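PDB 2DT5: redox-sensing transcriptional repressor Rex from Thermus thermophilus, which probably represses transcription in response to the cellular NADH/NAD(+) balance, binding DNA as a homodimer and NAD in its Rossmann-fold domains. Local coordinates for residues A144-P149 and Q154-L159; L159-G164 and L176-E181; L83-M88 and A94-P99. The protein carries 1 engineered substitution. One frame throughout, in Å; residues are numbered along the deposited sequence.

Interaction 1: residues A144-P149 and Q154-L159; sequences ALLTVP and QKAADL. With NAD (nicotinamide-adenine-dinucleotide), chain L.
Leu146, the last residue of strand 143-146, and Val148 in the loop that follows pass beside helix 150-163 with their CA atoms 7.7 Å from that of Ala157 and 7.8 Å from that of Ala156, respectively. Leu146 points toward the helix and forks at its end: CD1 comes to 3.7 Å from Ala156 CB, while CD2 lies more loosely against Ala157 CB, at 4.4 Å. With CG swung anti to the backbone N (chi1 -167°), the fork straddles the neighbouring alanines, whose single methyls let the strand end and the helix approach closely. Ala156 CB is shared, for Val148 CG2 also reaches it, at 4.1 Å. This is the first half of the beta-alpha-beta unit formed by strand 143-146, helix 150-163 and strand 167-170 in the Rossmann-type domain, where Ile168 of the next strand packs on both Leu146 and Ala157. The two methyls of Val148 divide their work between protein and cofactor. CG1, beside the backbone N, lies over the adenine of the bound NAD, 3.5 Å from C4A, whereas the carbonyl O accepts a 2.7 Å hydrogen bond from O3D of the nicotinamide ribose; one residue thus touches both nucleoside halves of the dinucleotide. Pro149 adds its CD beside O4B of the adenosine ribose at 3.5 Å. On the helix, Gln154 NE2 donates to Asp158 OD2 one turn on; that oxygen lies in the amide plane but is approached on its syn side from 34° out of the carboxylate plane.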
loop_
_atom_site.group_PDB
_atom_site.type_symbol
_atom_site.label_atom_id
_atom_site.label_comp_id
_atom_site.label_asym_id
_atom_site.label_seq_id
_atom_site.Cartn_x
_atom_site.Cartn_y
_atom_site.Cartn_z
ATOM N N ALA B 144 -0.976 -15.697 -7.468
ATOM C CA ALA B 144 -0.274 -15.172 -8.628
ATOM C C ALA B 144 -0.123 -13.662 -8.544
ATOM O O ALA B 144 -1.070 -12.964 -8.200
ATOM C CB ALA B 144 -1.019 -15.549 -9.923
ATOM N N LEU B 145 1.075 -13.165 -8.847
ATOM C CA LEU B 145 1.344 -11.721 -8.867
ATOM C C LEU B 145 1.171 -11.318 -10.340
ATOM O O LEU B 145 1.969 -11.707 -11.208
ATOM C CB LEU B 145 2.778 -11.423 -8.371
ATOM C CG LEU B 145 2.967 -11.313 -6.843
ATOM C CD1 LEU B 145 2.408 -12.537 -6.159
ATOM C CD2 LEU B 145 4.457 -11.147 -6.498
ATOM N N LEU B 146 0.112 -10.566 -10.618
ATOM C CA LEU B 146 -0.195 -10.162 -11.975
ATOM C C LEU B 146 0.431 -8.830 -12.332
ATOM O O LEU B 146 -0.026 -7.791 -11.891
ATOM C CB LEU B 146 -1.710 -10.081 -12.184
ATOM C CG LEU B 146 -2.153 -9.979 -13.656
ATOM C CD1 LEU B 146 -1.500 -11.105 -14.477
ATOM C CD2 LEU B 146 -3.672 -10.065 -13.745
ATOM N N THR B 147 1.458 -8.880 -13.171
ATOM C CA THR B 147 2.172 -7.688 -13.592
ATOM C C THR B 147 2.263 -7.586 -15.125
ATOM O O THR B 147 3.346 -7.398 -15.678
ATOM C CB THR B 147 3.593 -7.688 -12.971
ATOM O OG1 THR B 147 4.196 -8.971 -13.186
ATOM C CG2 THR B 147 3.508 -7.458 -11.448
ATOM N N VAL B 148 1.128 -7.752 -15.806
ATOM C CA VAL B 148 1.086 -7.613 -17.260
ATOM C C VAL B 148 0.449 -6.252 -17.522
ATOM O O VAL B 148 -0.175 -5.677 -16.625
ATOM C CB VAL B 148 0.210 -8.721 -17.939
ATOM C CG1 VAL B 148 0.743 -10.098 -17.589
ATOM C CG2 VAL B 148 -1.246 -8.594 -17.506
ATOM N N PRO B 149 0.608 -5.703 -18.739
ATOM C CA PRO B 149 -0.004 -4.398 -19.025
ATOM C C PRO B 149 -1.524 -4.470 -18.799
ATOM O O PRO B 149 -2.111 -5.554 -18.834
ATOM C CB PRO B 149 0.333 -4.170 -20.502
ATOM C CG PRO B 149 1.596 -4.926 -20.692
ATOM C CD PRO B 149 1.349 -6.201 -19.908
ATOM N N GLN B 154 -7.121 -8.852 -17.774
ATOM C CA GLN B 154 -8.285 -9.713 -17.627
ATOM C C GLN B 154 -8.077 -11.095 -18.228
ATOM O O GLN B 154 -8.395 -12.099 -17.603
ATOM C CB GLN B 154 -9.510 -9.047 -18.259
ATOM C CG GLN B 154 -10.799 -9.861 -18.134
ATOM C CD GLN B 154 -11.171 -10.133 -16.695
ATOM O OE1 GLN B 154 -11.391 -9.202 -15.922
ATOM N NE2 GLN B 154 -11.304 -11.317 -16.134
ATOM N N LYS B 155 -7.553 -11.151 -19.444
ATOM C CA LYS B 155 -7.346 -12.442 -20.078
ATOM C C LYS B 155 -6.261 -13.242 -19.363
ATOM O O LYS B 155 -6.315 -14.479 -19.308
ATOM C CB LYS B 155 -7.010 -12.267 -21.567
ATOM C CG LYS B 155 -6.839 -13.599 -22.292
ATOM C CD LYS B 155 -7.971 -14.575 -21.922
ATOM C CE LYS B 155 -7.487 -16.027 -21.908
ATOM N NZ LYS B 155 -8.485 -16.960 -21.313
ATOM N N ALA B 156 -5.271 -12.545 -18.809
ATOM C CA ALA B 156 -4.226 -13.247 -18.072
ATOM C C ALA B 156 -4.890 -13.857 -16.833
ATOM O O ALA B 156 -4.630 -15.017 -16.465
ATOM C CB ALA B 156 -3.106 -12.271 -17.656
ATOM N N ALA B 157 -5.754 -13.073 -16.197
ATOM C CA ALA B 157 -6.461 -13.524 -14.996
ATOM C C ALA B 157 -7.339 -14.735 -15.326
ATOM O O ALA B 157 -7.394 -15.692 -14.551
ATOM C CB ALA B 157 -7.318 -12.393 -14.432
ATOM N N ASP B 158 -8.019 -14.684 -16.476
ATOM C CA ASP B 158 -8.882 -15.782 -16.920
ATOM C C ASP B 158 -8.054 -17.051 -17.021
ATOM O O ASP B 158 -8.470 -18.126 -16.574
ATOM C CB ASP B 158 -9.487 -15.451 -18.285
ATOM C CG ASP B 158 -10.477 -14.308 -18.218
ATOM O OD1 ASP B 158 -10.788 -13.725 -19.282
ATOM O OD2 ASP B 158 -10.956 -13.994 -17.105
ATOM N N LEU B 159 -6.871 -16.924 -17.607
ATOM C CA LEU B 159 -5.971 -18.057 -17.737
ATOM C C LEU B 159 -5.553 -18.593 -16.365
ATOM O O LEU B 159 -5.417 -19.803 -16.177
ATOM C CB LEU B 159 -4.732 -17.658 -18.537
ATOM C CG LEU B 159 -4.990 -17.403 -20.026
ATOM C CD1 LEU B 159 -3.713 -16.905 -20.723
ATOM C CD2 LEU B 159 -5.484 -18.704 -20.666
HETATM P PA NAD L . 6.306 -4.111 -19.134
HETATM O O1A NAD L . 7.741 -3.806 -18.844
HETATM O O2A NAD L . 5.713 -3.698 -20.445
HETATM O O5B NAD L . 6.167 -5.649 -18.916
HETATM C C5B NAD L . 4.920 -6.363 -19.113
HETATM C C4B NAD L . 5.298 -7.798 -19.381
HETATM O O4B NAD L . 4.010 -8.479 -19.541
HETATM C C3B NAD L . 6.044 -8.092 -20.741
HETATM O O3B NAD L . 7.279 -8.824 -20.466
HETATM C C2B NAD L . 5.062 -8.912 -21.575
HETATM O O2B NAD L . 5.587 -9.810 -22.477
HETATM C C1B NAD L . 4.232 -9.527 -20.451
HETATM N N9A NAD L . 2.922 -9.955 -20.862
HETATM C C8A NAD L . 1.927 -9.388 -21.672
HETATM N N7A NAD L . 0.848 -10.144 -21.770
HETATM C C5A NAD L . 1.066 -11.255 -21.037
HETATM C C6A NAD L . 0.258 -12.450 -20.753
HETATM N N6A NAD L . -0.949 -12.622 -21.244
HETATM N N1A NAD L . 0.872 -13.389 -19.919
HETATM C C2A NAD L . 2.106 -13.276 -19.383
HETATM N N3A NAD L . 2.913 -12.156 -19.627
HETATM C C4A NAD L . 2.356 -11.174 -20.462
HETATM O O3 NAD L . 5.392 -3.466 -17.986
HETATM P PN NAD L . 5.757 -2.924 -16.472
HETATM O O1N NAD L . 6.248 -1.536 -16.561
HETATM O O2N NAD L . 6.625 -3.974 -15.860
HETATM O O5D NAD L . 4.276 -2.882 -15.827
HETATM C C5D NAD L . 3.534 -4.119 -15.607
HETATM C C4D NAD L . 2.216 -3.799 -15.008
HETATM O O4D NAD L . 2.437 -3.121 -13.680
HETATM C C3D NAD L . 1.343 -2.762 -15.832
HETATM O O3D NAD L . -0.053 -3.128 -15.771
HETATM C C2D NAD L . 1.587 -1.467 -15.080
HETATM O O2D NAD L . 0.658 -0.466 -15.333
HETATM C C1D NAD L . 1.585 -1.989 -13.598
HETATM N N1N NAD L . 2.066 -0.935 -12.667
HETATM C C2N NAD L . 1.490 -0.979 -11.367
HETATM C C3N NAD L . 2.023 -0.366 -10.321
HETATM C C7N NAD L . 1.332 -0.419 -8.992
HETATM O O7N NAD L . 1.720 0.366 -8.099
HETATM N N7N NAD L . 0.299 -1.265 -8.830
HETATM C C4N NAD L . 3.327 0.417 -10.447
HETATM C C5N NAD L . 4.179 -0.234 -11.520
HETATM C C6N NAD L . 3.495 -0.572 -12.712
#

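Interaction 2: residues L159-G164 and L176-E181; sequences LLVAAG and LEVPKE
The last turn of helix 150-163, which crosses from strand 143-146 to strand 167-170 in the Rossmann-type domain, carries Val161 on the flank that faces Val178 and Pro179 of the loop leading to strand 183-186. The helix ends in a Schellman motif: Gly164 takes a positive phi of 107°, and its N donates to Val161 O at 2.9 Å and, weakly, to Leu160 O. A side chain at Gly164 would run into the preceding carbonyl, which accounts for glycine at this position. The contact itself is small, apolar and at the surface. The CA atoms of Val161 and Val178 are 7.3 Å apart, and both side chains point toward the opposing segment. On the helix side Val161 makes the whole contact. Its CG1, held anti to the backbone N (chi1 173°), points at the CG corner of Pro179, while CG2, on the branch beside the backbone N, lies 4.3 Å from Val178 CB. The two methyls therefore span the junction between the valine and the proline. Deeper in, the same loop is anchored by Leu176, whose side chain packs on Ala153 and Ala157 of the helix and on Leu146 of the sheet, while Glu177 O accepts a hydrogen bond from Gln154 NE2. Leu160, the neighbour of Val161, turns instead to the sheet, against Ala144 and Ile168. Val178 and Pro179 carry the loop's contact with the helix on to its C-terminal turn. The ring reaches it with two atoms: Pro179 CG lies 3.8 Å from Val161 CG1, and Pro179 CD lies 3.9 Å from the same methyl and 4.1 Å from Val161 CG2.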
loop_
_atom_site.group_PDB
_atom_site.type_symbol
_atom_site.label_atom_id
_atom_site.label_comp_id
_atom_site.label_asym_id
_atom_site.label_seq_id
_atom_site.Cartn_x
_atom_site.Cartn_y
_atom_site.Cartn_z
ATOM N N LEU B 159 -6.871 -16.924 -17.607
ATOM C CA LEU B 159 -5.971 -18.057 -17.737
ATOM C C LEU B 159 -5.553 -18.593 -16.365
ATOM O O LEU B 159 -5.417 -19.803 -16.177
ATOM C CB LEU B 159 -4.732 -17.658 -18.537
ATOM C CG LEU B 159 -4.990 -17.403 -20.026
ATOM C CD1 LEU B 159 -3.713 -16.905 -20.723
ATOM C CD2 LEU B 159 -5.484 -18.704 -20.666
ATOM N N LEU B 160 -5.344 -17.687 -15.410
ATOM C CA LEU B 160 -4.950 -18.080 -14.059
ATOM C C LEU B 160 -6.098 -18.815 -13.383
ATOM O O LEU B 160 -5.897 -19.848 -12.748
ATOM C CB LEU B 160 -4.538 -16.845 -13.233
ATOM C CG LEU B 160 -3.101 -16.388 -13.524
ATOM C CD1 LEU B 160 -2.853 -14.984 -12.980
ATOM C CD2 LEU B 160 -2.132 -17.391 -12.915
ATOM N N VAL B 161 -7.305 -18.281 -13.522
ATOM C CA VAL B 161 -8.465 -18.931 -12.925
ATOM C C VAL B 161 -8.566 -20.342 -13.499
ATOM O O VAL B 161 -8.670 -21.322 -12.764
ATOM C CB VAL B 161 -9.756 -18.166 -13.246
ATOM C CG1 VAL B 161 -10.969 -18.959 -12.760
ATOM C CG2 VAL B 161 -9.715 -16.792 -12.591
ATOM N N ALA B 162 -8.506 -20.439 -14.821
ATOM C CA ALA B 162 -8.603 -21.731 -15.489
ATOM C C ALA B 162 -7.560 -22.724 -14.997
ATOM O O ALA B 162 -7.863 -23.907 -14.811
ATOM C CB ALA B 162 -8.471 -21.545 -16.997
ATOM N N ALA B 163 -6.334 -22.253 -14.785
ATOM C CA ALA B 163 -5.261 -23.138 -14.334
ATOM C C ALA B 163 -5.406 -23.553 -12.871
ATOM O O ALA B 163 -4.721 -24.465 -12.410
ATOM C CB ALA B 163 -3.905 -22.465 -14.563
ATOM N N GLY B 164 -6.286 -22.882 -12.139
ATOM C CA GLY B 164 -6.479 -23.236 -10.746
ATOM C C GLY B 164 -5.941 -22.296 -9.672
ATOM O O GLY B 164 -5.814 -22.707 -8.511
ATOM N N LEU B 176 -10.310 -6.609 -12.106
ATOM C CA LEU B 176 -10.455 -7.914 -12.719
ATOM C C LEU B 176 -11.822 -8.528 -12.477
ATOM O O LEU B 176 -12.514 -8.194 -11.519
ATOM C CB LEU B 176 -9.383 -8.866 -12.186
ATOM C CG LEU B 176 -7.925 -8.387 -12.288
ATOM C CD1 LEU B 176 -7.028 -9.436 -11.669
ATOM C CD2 LEU B 176 -7.532 -8.139 -13.743
ATOM N N GLU B 177 -12.186 -9.434 -13.375
ATOM C CA GLU B 177 -13.436 -10.173 -13.324
ATOM C C GLU B 177 -13.023 -11.596 -13.038
ATOM O O GLU B 177 -12.395 -12.235 -13.881
ATOM C CB GLU B 177 -14.133 -10.131 -14.683
ATOM C CG GLU B 177 -14.672 -8.781 -15.063
ATOM C CD GLU B 177 -15.838 -8.380 -14.195
ATOM O OE1 GLU B 177 -15.620 -8.125 -12.992
ATOM O OE2 GLU B 177 -16.974 -8.336 -14.713
ATOM N N VAL B 178 -13.367 -12.095 -11.858
ATOM C CA VAL B 178 -13.007 -13.457 -11.492
ATOM C C VAL B 178 -14.112 -14.045 -10.610
ATOM O O VAL B 178 -14.824 -13.310 -9.934
ATOM C CB VAL B 178 -11.653 -13.492 -10.697
ATOM C CG1 VAL B 178 -10.552 -12.735 -11.460
ATOM C CG2 VAL B 178 -11.846 -12.889 -9.307
ATOM N N PRO B 179 -14.282 -15.376 -10.627
ATOM C CA PRO B 179 -15.321 -15.984 -9.790
ATOM C C PRO B 179 -15.068 -15.709 -8.308
ATOM O O PRO B 179 -13.917 -15.606 -7.870
ATOM C CB PRO B 179 -15.232 -17.471 -10.146
ATOM C CG PRO B 179 -13.821 -17.640 -10.672
ATOM C CD PRO B 179 -13.635 -16.388 -11.480
ATOM N N LYS B 180 -16.140 -15.585 -7.536
ATOM C CA LYS B 180 -16.010 -15.295 -6.121
ATOM C C LYS B 180 -15.111 -16.279 -5.374
ATOM O O LYS B 180 -14.655 -15.998 -4.272
ATOM C CB LYS B 180 -17.396 -15.226 -5.476
ATOM C CG LYS B 180 -18.323 -16.381 -5.816
ATOM C CD LYS B 180 -19.711 -16.176 -5.194
ATOM C CE LYS B 180 -20.684 -17.289 -5.584
ATOM N NZ LYS B 180 -20.981 -17.308 -7.050
ATOM N N GLU B 181 -14.837 -17.420 -5.991
ATOM C CA GLU B 181 -13.995 -18.439 -5.381
ATOM C C GLU B 181 -12.517 -18.033 -5.357
ATOM O O GLU B 181 -11.736 -18.579 -4.590
ATOM C CB GLU B 181 -14.121 -19.763 -6.146
ATOM C CG GLU B 181 -15.512 -20.397 -6.138
ATOM C CD GLU B 181 -16.577 -19.496 -6.734
ATOM O OE1 GLU B 181 -16.383 -19.022 -7.875
ATOM O OE2 GLU B 181 -17.606 -19.268 -6.059
#

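Interaction 3: residues L83-M88 and A94-P99; sequences LCIVGM and ALADYP. With NAD (nicotinamide-adenine-dinucleotide), chain H.
Ile85 directs its side chain from strand 81-86 toward helix 90-96, its CA 7.4 Å from that of Ala96. From CB, the CG2 branch turns toward Thr147, while CG1 leaves beside the backbone N and runs on extended (chi2 170°) to set CD1 against the helix backbone. There CD1 lies 3.5 Å from Ala96 N and 3.8 Å from Ala96 CB, with Leu95 CB at 3.9 Å, so one methyl rests on the backbone where Leu95 joins Ala96. Met88 reaches the same alanine by a different path: its chain folds at both chi2 and chi3, bringing CE to 4.0 Å from Ala96 CB. The helix turns its other side to an NAD held largely by the second subunit. Leu95 CD2 is 3.6 Å from C4N of its nicotinamide ring, and the Tyr98 ring lies obliquely beside that ring, with CE1 3.3 Å from C2N and CD1 3.3 Å from N1N. Replacing Tyr98 by an alanine would probably open a gap beside the nicotinamide and take a ring partner from Phe189 of the second subunit. Asp97 adds a salt bridge to Arg90 of that subunit. Just past the strand, Gly87 has a positive phi of 110° that would jam a side chain against the preceding carbonyl; together with Gly89 and Gly92 it fits the GxGxxG turn between the first strand and helix of a dinucleotide-binding Rossmann fold.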
loop_
_atom_site.group_PDB
_atom_site.type_symbol
_atom_site.label_atom_id
_atom_site.label_comp_id
_atom_site.label_asym_id
_atom_site.label_seq_id
_atom_site.Cartn_x
_atom_site.Cartn_y
_atom_site.Cartn_z
ATOM N N LEU B 83 3.948 -19.068 -4.855
ATOM C CA LEU B 83 3.552 -17.942 -5.697
ATOM C C LEU B 83 4.163 -18.015 -7.092
ATOM O O LEU B 83 5.075 -18.799 -7.357
ATOM C CB LEU B 83 3.979 -16.565 -5.113
ATOM C CG LEU B 83 3.917 -16.232 -3.620
ATOM C CD1 LEU B 83 4.214 -14.753 -3.425
ATOM C CD2 LEU B 83 2.574 -16.594 -3.030
ATOM N N CYS B 84 3.667 -17.204 -7.984
ATOM C CA CYS B 84 4.216 -17.106 -9.317
ATOM C C CYS B 84 4.035 -15.673 -9.755
ATOM O O CYS B 84 3.215 -14.927 -9.213
ATOM C CB CYS B 84 3.515 -18.062 -10.279
ATOM S SG CYS B 84 1.802 -17.596 -10.691
ATOM N N ILE B 85 4.800 -15.280 -10.759
ATOM C CA ILE B 85 4.681 -13.948 -11.300
ATOM C C ILE B 85 4.268 -14.163 -12.746
ATOM O O ILE B 85 4.872 -14.985 -13.458
ATOM C CB ILE B 85 6.027 -13.199 -11.254
ATOM C CG1 ILE B 85 6.461 -12.973 -9.792
ATOM C CG2 ILE B 85 5.886 -11.881 -11.980
ATOM C CD1 ILE B 85 7.903 -12.461 -9.618
ATOM N N VAL B 86 3.223 -13.465 -13.173
ATOM C CA VAL B 86 2.773 -13.562 -14.550
ATOM C C VAL B 86 3.010 -12.193 -15.179
ATOM O O VAL B 86 2.352 -11.222 -14.836
ATOM C CB VAL B 86 1.276 -13.936 -14.628
ATOM C CG1 VAL B 86 0.764 -13.788 -16.080
ATOM C CG2 VAL B 86 1.087 -15.386 -14.145
ATOM N N GLY B 87 3.962 -12.125 -16.101
ATOM C CA GLY B 87 4.289 -10.860 -16.726
ATOM C C GLY B 87 5.659 -10.478 -16.191
ATOM O O GLY B 87 5.781 -9.690 -15.256
ATOM N N MET B 88 6.691 -11.074 -16.776
ATOM C CA MET B 88 8.058 -10.828 -16.365
ATOM C C MET B 88 8.724 -9.668 -17.093
ATOM O O MET B 88 9.788 -9.820 -17.688
ATOM C CB MET B 88 8.882 -12.094 -16.535
ATOM C CG MET B 88 8.461 -13.222 -15.585
ATOM S SD MET B 88 8.794 -12.777 -13.892
ATOM C CE MET B 88 10.554 -12.869 -13.852
ATOM N N ALA B 94 11.600 -7.129 -11.185
ATOM C CA ALA B 94 11.995 -6.479 -9.938
ATOM C C ALA B 94 11.426 -7.327 -8.785
ATOM O O ALA B 94 12.116 -7.612 -7.810
ATOM C CB ALA B 94 11.429 -5.048 -9.884
ATOM N N LEU B 95 10.169 -7.742 -8.923
ATOM C CA LEU B 95 9.502 -8.568 -7.919
ATOM C C LEU B 95 10.169 -9.927 -7.711
ATOM O O LEU B 95 10.232 -10.401 -6.588
ATOM C CB LEU B 95 8.034 -8.778 -8.290
ATOM C CG LEU B 95 7.163 -7.515 -8.207
ATOM C CD1 LEU B 95 5.741 -7.836 -8.644
ATOM C CD2 LEU B 95 7.155 -6.997 -6.781
ATOM N N ALA B 96 10.661 -10.556 -8.780
ATOM C CA ALA B 96 11.319 -11.850 -8.655
ATOM C C ALA B 96 12.578 -11.709 -7.806
ATOM O O ALA B 96 13.009 -12.682 -7.178
ATOM C CB ALA B 96 11.681 -12.418 -10.037
ATOM N N ASP B 97 13.170 -10.515 -7.799
ATOM C CA ASP B 97 14.367 -10.261 -6.979
ATOM C C ASP B 97 14.082 -9.573 -5.634
ATOM O O ASP B 97 15.014 -9.316 -4.874
ATOM C CB ASP B 97 15.396 -9.399 -7.724
ATOM C CG ASP B 97 16.099 -10.152 -8.834
ATOM O OD1 ASP B 97 16.167 -11.387 -8.748
ATOM O OD2 ASP B 97 16.600 -9.508 -9.787
ATOM N N TYR B 98 12.825 -9.241 -5.343
ATOM C CA TYR B 98 12.502 -8.568 -4.065
ATOM C C TYR B 98 12.923 -9.496 -2.923
ATOM O O TYR B 98 12.521 -10.656 -2.879
ATOM C CB TYR B 98 11.007 -8.271 -3.966
ATOM C CG TYR B 98 10.610 -7.536 -2.702
ATOM C CD1 TYR B 98 11.091 -6.260 -2.444
ATOM C CD2 TYR B 98 9.712 -8.101 -1.791
ATOM C CE1 TYR B 98 10.685 -5.541 -1.306
ATOM C CE2 TYR B 98 9.287 -7.395 -0.651
ATOM C CZ TYR B 98 9.780 -6.113 -0.421
ATOM O OH TYR B 98 9.360 -5.380 0.665
ATOM N N PRO B 99 13.722 -8.987 -1.974
ATOM C CA PRO B 99 14.207 -9.796 -0.843
ATOM C C PRO B 99 13.298 -9.916 0.356
ATOM O O PRO B 99 13.652 -10.567 1.350
ATOM C CB PRO B 99 15.501 -9.063 -0.500
ATOM C CG PRO B 99 15.224 -7.617 -0.834
ATOM C CD PRO B 99 14.136 -7.583 -1.868
HETATM P PA NAD H . 17.393 -2.523 -9.998
HETATM O O1A NAD H . 16.728 -3.009 -11.238
HETATM O O2A NAD H . 18.696 -3.090 -9.588
HETATM O O5B NAD H . 17.471 -0.959 -10.135
HETATM C C5B NAD H . 18.051 -0.074 -9.131
HETATM C C4B NAD H . 18.500 1.180 -9.859
HETATM O O4B NAD H . 19.081 2.052 -8.810
HETATM C C3B NAD H . 19.665 0.957 -10.873
HETATM O O3B NAD H . 19.270 1.506 -12.155
HETATM C C2B NAD H . 20.873 1.670 -10.307
HETATM O O2B NAD H . 21.806 2.159 -11.224
HETATM C C1B NAD H . 20.174 2.720 -9.405
HETATM N N9A NAD H . 20.990 3.156 -8.293
HETATM C C8A NAD H . 21.820 2.482 -7.407
HETATM N N7A NAD H . 22.382 3.274 -6.507
HETATM C C5A NAD H . 21.949 4.516 -6.746
HETATM C C6A NAD H . 22.208 5.802 -6.101
HETATM N N6A NAD H . 23.002 5.927 -5.064
HETATM N N1A NAD H . 21.540 6.874 -6.667
HETATM C C2A NAD H . 20.716 6.819 -7.724
HETATM N N3A NAD H . 20.442 5.619 -8.379
HETATM C C4A NAD H . 21.075 4.488 -7.853
HETATM O O3 NAD H . 16.386 -2.759 -8.793
HETATM P PN NAD H . 14.779 -2.925 -8.804
HETATM O O1N NAD H . 14.474 -4.370 -9.069
HETATM O O2N NAD H . 14.284 -1.866 -9.757
HETATM O O5D NAD H . 14.429 -2.587 -7.275
HETATM C C5D NAD H . 14.604 -1.227 -6.765
HETATM C C4D NAD H . 14.265 -1.202 -5.333
HETATM O O4D NAD H . 12.849 -1.648 -5.174
HETATM C C3D NAD H . 15.107 -2.210 -4.434
HETATM O O3D NAD H . 15.399 -1.636 -3.127
HETATM C C2D NAD H . 14.157 -3.379 -4.318
HETATM O O2D NAD H . 14.469 -4.302 -3.325
HETATM C C1D NAD H . 12.797 -2.615 -4.136
HETATM N N1N NAD H . 11.630 -3.529 -4.255
HETATM C C2N NAD H . 10.500 -3.103 -3.521
HETATM C C3N NAD H . 9.267 -3.483 -3.783
HETATM C C7N NAD H . 8.145 -3.008 -2.902
HETATM O O7N NAD H . 7.043 -3.580 -3.017
HETATM N N7N NAD H . 8.381 -2.024 -1.993
HETATM C C4N NAD H . 8.951 -4.423 -4.940
HETATM C C5N NAD H . 10.008 -4.286 -6.010
HETATM C C6N NAD H . 11.352 -4.117 -5.562
#

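How the interactions relate
From the N terminus, interaction 3 comes first, closing the short glycine-rich connection between strand 81-86 and helix 90-96. Interaction 1 closes the next strand-to-helix turn, from strand 143-146 into helix 150-163, and interaction 2 then spans strand 167-170 to bring the loop at 176-181 back to that helix. The three follow in series, neither nesting nor crossing. Interactions 1 and 2 both use helix 150-163, their segments meeting at Leu159. Strands 81-86 and 143-146 are parallel neighbours, joined by Leu145 N to Cys84 O and, past their ends, by Thr147 OG1 to Gly87 O. Interactions 1 and 3 thus line the cofactor end of the sheet, with interaction 2 near the C-terminal end of helix 150-163.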